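Antigen TpF1 (Treponema pallidum, PDB 2FJC) probably takes up iron and oxidises it at sites between its subunits, as a mini-ferritin of the Dps family. Local coordinates at residues K31-N34 / Y35-I39; A66-L69 / L70-G73. All coordinates share one frame; numbering follows the deposited sequence.

Contacts 1 and 2 lie towards opposite ends of the four-helix ferritin bundle: contact 1 is at the end of helix 8-38, and contact 2 at the end of helix 44-71. Their centres are 30 Å apart and their nearest atoms about 16 Å, so neither touches the other within one chain. The assembly brings their chemistry together. His36 of contact 1 binds one ferric ion with Asp63 and Glu67 of the second subunit. Glu67 of contact 2, with Asp63 of its own chain, binds another, completed by His36 of the second subunit. These two ions mark the intersubunit iron sites characteristic of Dps proteins, where each chain gives a histidine to one site and two carboxylates to the other.

Contact 1 (K31-N34 / Y35-I39); sequences KLHN and YHWHI. With FE (Fe (III) ion), chain S.
Tyr35 lies alongside Lys31, one turn earlier on the same helix, both side chains pointing the same way. The Lys31 chain is extended beyond CG, so its methylenes run past the ring until CE is 3.2 Å from Tyr35 OH. Lysine and tyrosine suit this buried place because each carries its polar group at the far end: Lys31 NZ forms a salt bridge with Asp109 and a hydrogen bond to Ala90 O, while Tyr35 OH bonds to Glu92.

His36 donates its backbone N-H to Leu32 O at 2.8 Å. Its imidazole, with CG anti to the backbone N (chi1 179°), reaches the ferric ion through NE2 at 2.5 Å. Asp63 and Glu67 of the second subunit complete the site, and His48 stacks on the ring.

Trp37 gives its broad face to His33. CB of His33 stands over the six-membered ring, 3.8 Å from its centroid, in a CH-pi contact; the imidazole then meets that ring in an offset edge-to-face pair, planes at 63°, with CD2 3.6 Å from Trp37 CZ2. Trp37 NE1 bonds to Asp63 of the second subunit, a second-shell link that probably helps orient this iron ligand.

His38 crosses Asn34 nearly at right angles. Its ND1 donates to Asn34 OD1 at 3.0 Å, almost straight (170°), in the imidazole plane but well above the amide carbonyl plane. Each residue offers a further polar atom to the second subunit: His38 NE2 is hydrogen-bonded to its Ala76 N, and Asn34 ND2 to its Ala78 O.

Ile39 is the first residue to leave the helical backbone angles, and its side chain touches Phe44 and Val47 of helix 44-71, Ala102 of helix 99-127 and Ile97 of strand 97-98.

Contact 2 (A66-L69 / L70-G73); sequences AERL and LQLG. With FE (Fe (III) ion), chain R.
Arg68 reaches forward along the last turn of helix 44-71, meeting Gln71 and Leu72. CG leaves anti to the backbone N, and a bend at the next bond (chi2 49°) swings the guanidinium towards the helix end. Leu72 CD2 sits over one face of that group, 3.7 Å from Arg68 NH2 and offset towards the rim, while the amide of Gln71 comes up at its edge, the two planes 70° apart. Arginine fits here because its flat head can take a methyl group on a face and still use its N-H groups: NE bonds to Thr132 and NH2 forms a salt bridge with Asp129.

Leu70 lies over backbone oxygens of the preceding turn, with CG 3.3 Å from Ala66 O and CB 3.4 Å from Glu67 O. Its branched, apolar end suits the subunit interface, where it packs on Trp37 of the second subunit and Trp148 of the third. Gln71 lies along the same turn, its CG 3.1 Å from Glu67 O, and its side chain packs on Trp148 of the third subunit.

Beyond Leu72, Gly73 takes a positive phi (90°) as the C-prime residue of a Schellman motif, its N bonding to Leu70 O at 3.0 Å and Ala74 N to Leu69 O.

Chemically, the turn divides its labour: the arginine pairs with Asp129 at the helix end, while Glu67 OE2 holds the ferric ion at 2.4 Å with Asp63 of its own chain and His36 of the second subunit. A long, weak ion pair of Glu67 OE1 with Lys145 of the third subunit may partly offset the carboxylate's charge.

Contact 1 (K31-N34 / Y35-I39)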
# COMPACT_ATOMS: atom_id res chain seq x y z
N LYS B 31 -10.59 29.41 -13.00
CA LYS B 31 -11.98 29.44 -13.40
C LYS B 31 -12.67 28.20 -12.84
O LYS B 31 -13.80 28.26 -12.37
CB LYS B 31 -12.07 29.46 -14.93
CG LYS B 31 -13.43 29.79 -15.50
CD LYS B 31 -13.31 30.07 -17.01
CE LYS B 31 -14.66 30.36 -17.63
NZ LYS B 31 -14.55 30.62 -19.08
N LEU B 32 -11.98 27.07 -12.89
CA LEU B 32 -12.53 25.82 -12.39
C LEU B 32 -12.76 25.90 -10.88
O LEU B 32 -13.69 25.29 -10.36
CB LEU B 32 -11.61 24.65 -12.73
CG LEU B 32 -11.61 24.25 -14.20
CD1 LEU B 32 -10.48 23.28 -14.48
CD2 LEU B 32 -12.97 23.64 -14.56
N HIS B 33 -11.91 26.64 -10.18
CA HIS B 33 -12.10 26.79 -8.75
C HIS B 33 -13.37 27.59 -8.53
O HIS B 33 -14.14 27.30 -7.62
CB HIS B 33 -10.92 27.51 -8.08
CG HIS B 33 -9.77 26.61 -7.76
ND1 HIS B 33 -8.89 26.14 -8.71
CD2 HIS B 33 -9.35 26.08 -6.58
CE1 HIS B 33 -7.99 25.36 -8.14
NE2 HIS B 33 -8.24 25.31 -6.84
N ASN B 34 -13.58 28.59 -9.38
CA ASN B 34 -14.76 29.42 -9.28
C ASN B 34 -16.00 28.52 -9.28
O ASN B 34 -16.82 28.59 -8.37
CB ASN B 34 -14.82 30.39 -10.45
CG ASN B 34 -15.85 31.48 -10.25
OD1 ASN B 34 -16.99 31.21 -9.88
ND2 ASN B 34 -15.47 32.71 -10.51
N TYR B 35 -16.13 27.65 -10.28
CA TYR B 35 -17.28 26.76 -10.34
C TYR B 35 -17.27 25.80 -9.16
O TYR B 35 -18.30 25.50 -8.57
CB TYR B 35 -17.29 25.97 -11.65
CG TYR B 35 -17.30 26.85 -12.87
CD1 TYR B 35 -18.12 27.98 -12.93
CD2 TYR B 35 -16.48 26.57 -13.96
CE1 TYR B 35 -18.13 28.80 -14.03
CE2 TYR B 35 -16.49 27.39 -15.08
CZ TYR B 35 -17.31 28.50 -15.11
OH TYR B 35 -17.29 29.33 -16.22
N HIS B 36 -16.08 25.32 -8.83
CA HIS B 36 -15.89 24.39 -7.73
C HIS B 36 -16.50 24.96 -6.46
O HIS B 36 -17.15 24.25 -5.69
CB HIS B 36 -14.38 24.15 -7.55
CG HIS B 36 -14.03 23.22 -6.42
ND1 HIS B 36 -14.40 21.89 -6.40
CD2 HIS B 36 -13.29 23.42 -5.31
CE1 HIS B 36 -13.89 21.31 -5.33
NE2 HIS B 36 -13.21 22.22 -4.65
N TRP B 37 -16.30 26.26 -6.24
CA TRP B 37 -16.80 26.93 -5.06
C TRP B 37 -18.24 27.43 -5.11
O TRP B 37 -18.96 27.36 -4.12
CB TRP B 37 -15.93 28.13 -4.72
CG TRP B 37 -14.52 27.82 -4.44
CD1 TRP B 37 -14.04 26.74 -3.77
CD2 TRP B 37 -13.39 28.64 -4.77
NE1 TRP B 37 -12.68 26.83 -3.65
CE2 TRP B 37 -12.25 27.99 -4.25
CE3 TRP B 37 -13.23 29.85 -5.44
CZ2 TRP B 37 -10.96 28.51 -4.39
CZ3 TRP B 37 -11.95 30.38 -5.57
CH2 TRP B 37 -10.83 29.71 -5.05
N HIS B 38 -18.66 27.92 -6.27
CA HIS B 38 -19.97 28.52 -6.37
C HIS B 38 -21.13 27.79 -7.01
O HIS B 38 -22.22 28.35 -7.11
CB HIS B 38 -19.80 29.89 -7.01
CG HIS B 38 -18.75 30.72 -6.33
ND1 HIS B 38 -17.66 31.22 -7.00
CD2 HIS B 38 -18.62 31.11 -5.05
CE1 HIS B 38 -16.89 31.89 -6.15
NE2 HIS B 38 -17.46 31.83 -4.95
N ILE B 39 -20.93 26.56 -7.46
CA ILE B 39 -22.05 25.84 -8.03
C ILE B 39 -22.98 25.51 -6.87
O ILE B 39 -22.59 25.58 -5.71
CB ILE B 39 -21.65 24.51 -8.68
CG1 ILE B 39 -20.79 23.70 -7.69
CG2 ILE B 39 -20.94 24.76 -10.00
CD1 ILE B 39 -20.58 22.25 -8.11
FE FE S . -12.05 22.69 -2.54

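Contact 2 (A66-L69 / L70-G73)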
# COMPACT_ATOMS: atom_id res chain seq x y z
N ALA B 66 4.50 23.93 -19.71
CA ALA B 66 5.43 24.99 -19.36
C ALA B 66 6.86 24.45 -19.38
O ALA B 66 7.79 25.12 -19.84
CB ALA B 66 5.11 25.53 -17.98
N GLU B 67 7.03 23.23 -18.89
CA GLU B 67 8.35 22.63 -18.86
C GLU B 67 8.85 22.26 -20.25
O GLU B 67 10.05 22.27 -20.50
CB GLU B 67 8.34 21.39 -17.98
CG GLU B 67 9.14 21.58 -16.71
CD GLU B 67 8.37 21.18 -15.48
OE1 GLU B 67 7.81 20.06 -15.46
OE2 GLU B 67 8.33 21.98 -14.53
N ARG B 68 7.92 21.92 -21.14
CA ARG B 68 8.32 21.58 -22.49
C ARG B 68 8.85 22.86 -23.14
O ARG B 68 9.84 22.85 -23.87
CB ARG B 68 7.12 21.05 -23.29
CG ARG B 68 7.46 20.69 -24.73
CD ARG B 68 8.71 19.84 -24.80
NE ARG B 68 9.08 19.52 -26.18
CZ ARG B 68 10.27 19.03 -26.52
NH1 ARG B 68 11.19 18.82 -25.58
NH2 ARG B 68 10.55 18.78 -27.79
N LEU B 69 8.18 23.96 -22.84
CA LEU B 69 8.56 25.26 -23.34
C LEU B 69 9.98 25.57 -22.87
O LEU B 69 10.81 26.07 -23.63
CB LEU B 69 7.58 26.29 -22.80
CG LEU B 69 7.51 27.68 -23.41
CD1 LEU B 69 7.37 27.61 -24.91
CD2 LEU B 69 6.30 28.38 -22.80
N LEU B 70 10.27 25.26 -21.61
CA LEU B 70 11.59 25.50 -21.06
C LEU B 70 12.63 24.66 -21.81
O LEU B 70 13.72 25.13 -22.12
CB LEU B 70 11.63 25.15 -19.57
CG LEU B 70 10.75 26.03 -18.68
CD1 LEU B 70 10.75 25.50 -17.25
CD2 LEU B 70 11.28 27.45 -18.74
N GLN B 71 12.28 23.41 -22.08
CA GLN B 71 13.16 22.51 -22.79
C GLN B 71 13.47 23.02 -24.18
O GLN B 71 14.58 22.83 -24.68
CB GLN B 71 12.54 21.13 -22.89
CG GLN B 71 12.37 20.46 -21.56
CD GLN B 71 11.44 19.29 -21.62
OE1 GLN B 71 10.86 18.91 -20.62
NE2 GLN B 71 11.30 18.71 -22.80
N LEU B 72 12.49 23.67 -24.81
CA LEU B 72 12.68 24.19 -26.15
C LEU B 72 13.50 25.46 -26.17
O LEU B 72 13.66 26.09 -27.21
CB LEU B 72 11.32 24.42 -26.82
CG LEU B 72 10.57 23.14 -27.20
CD1 LEU B 72 9.20 23.48 -27.79
CD2 LEU B 72 11.40 22.35 -28.19
N GLY B 73 14.03 25.83 -25.00
CA GLY B 73 14.86 27.02 -24.91
C GLY B 73 14.15 28.33 -24.62
O GLY B 73 14.79 29.38 -24.57
FE FE R . 7.31 21.03 -12.52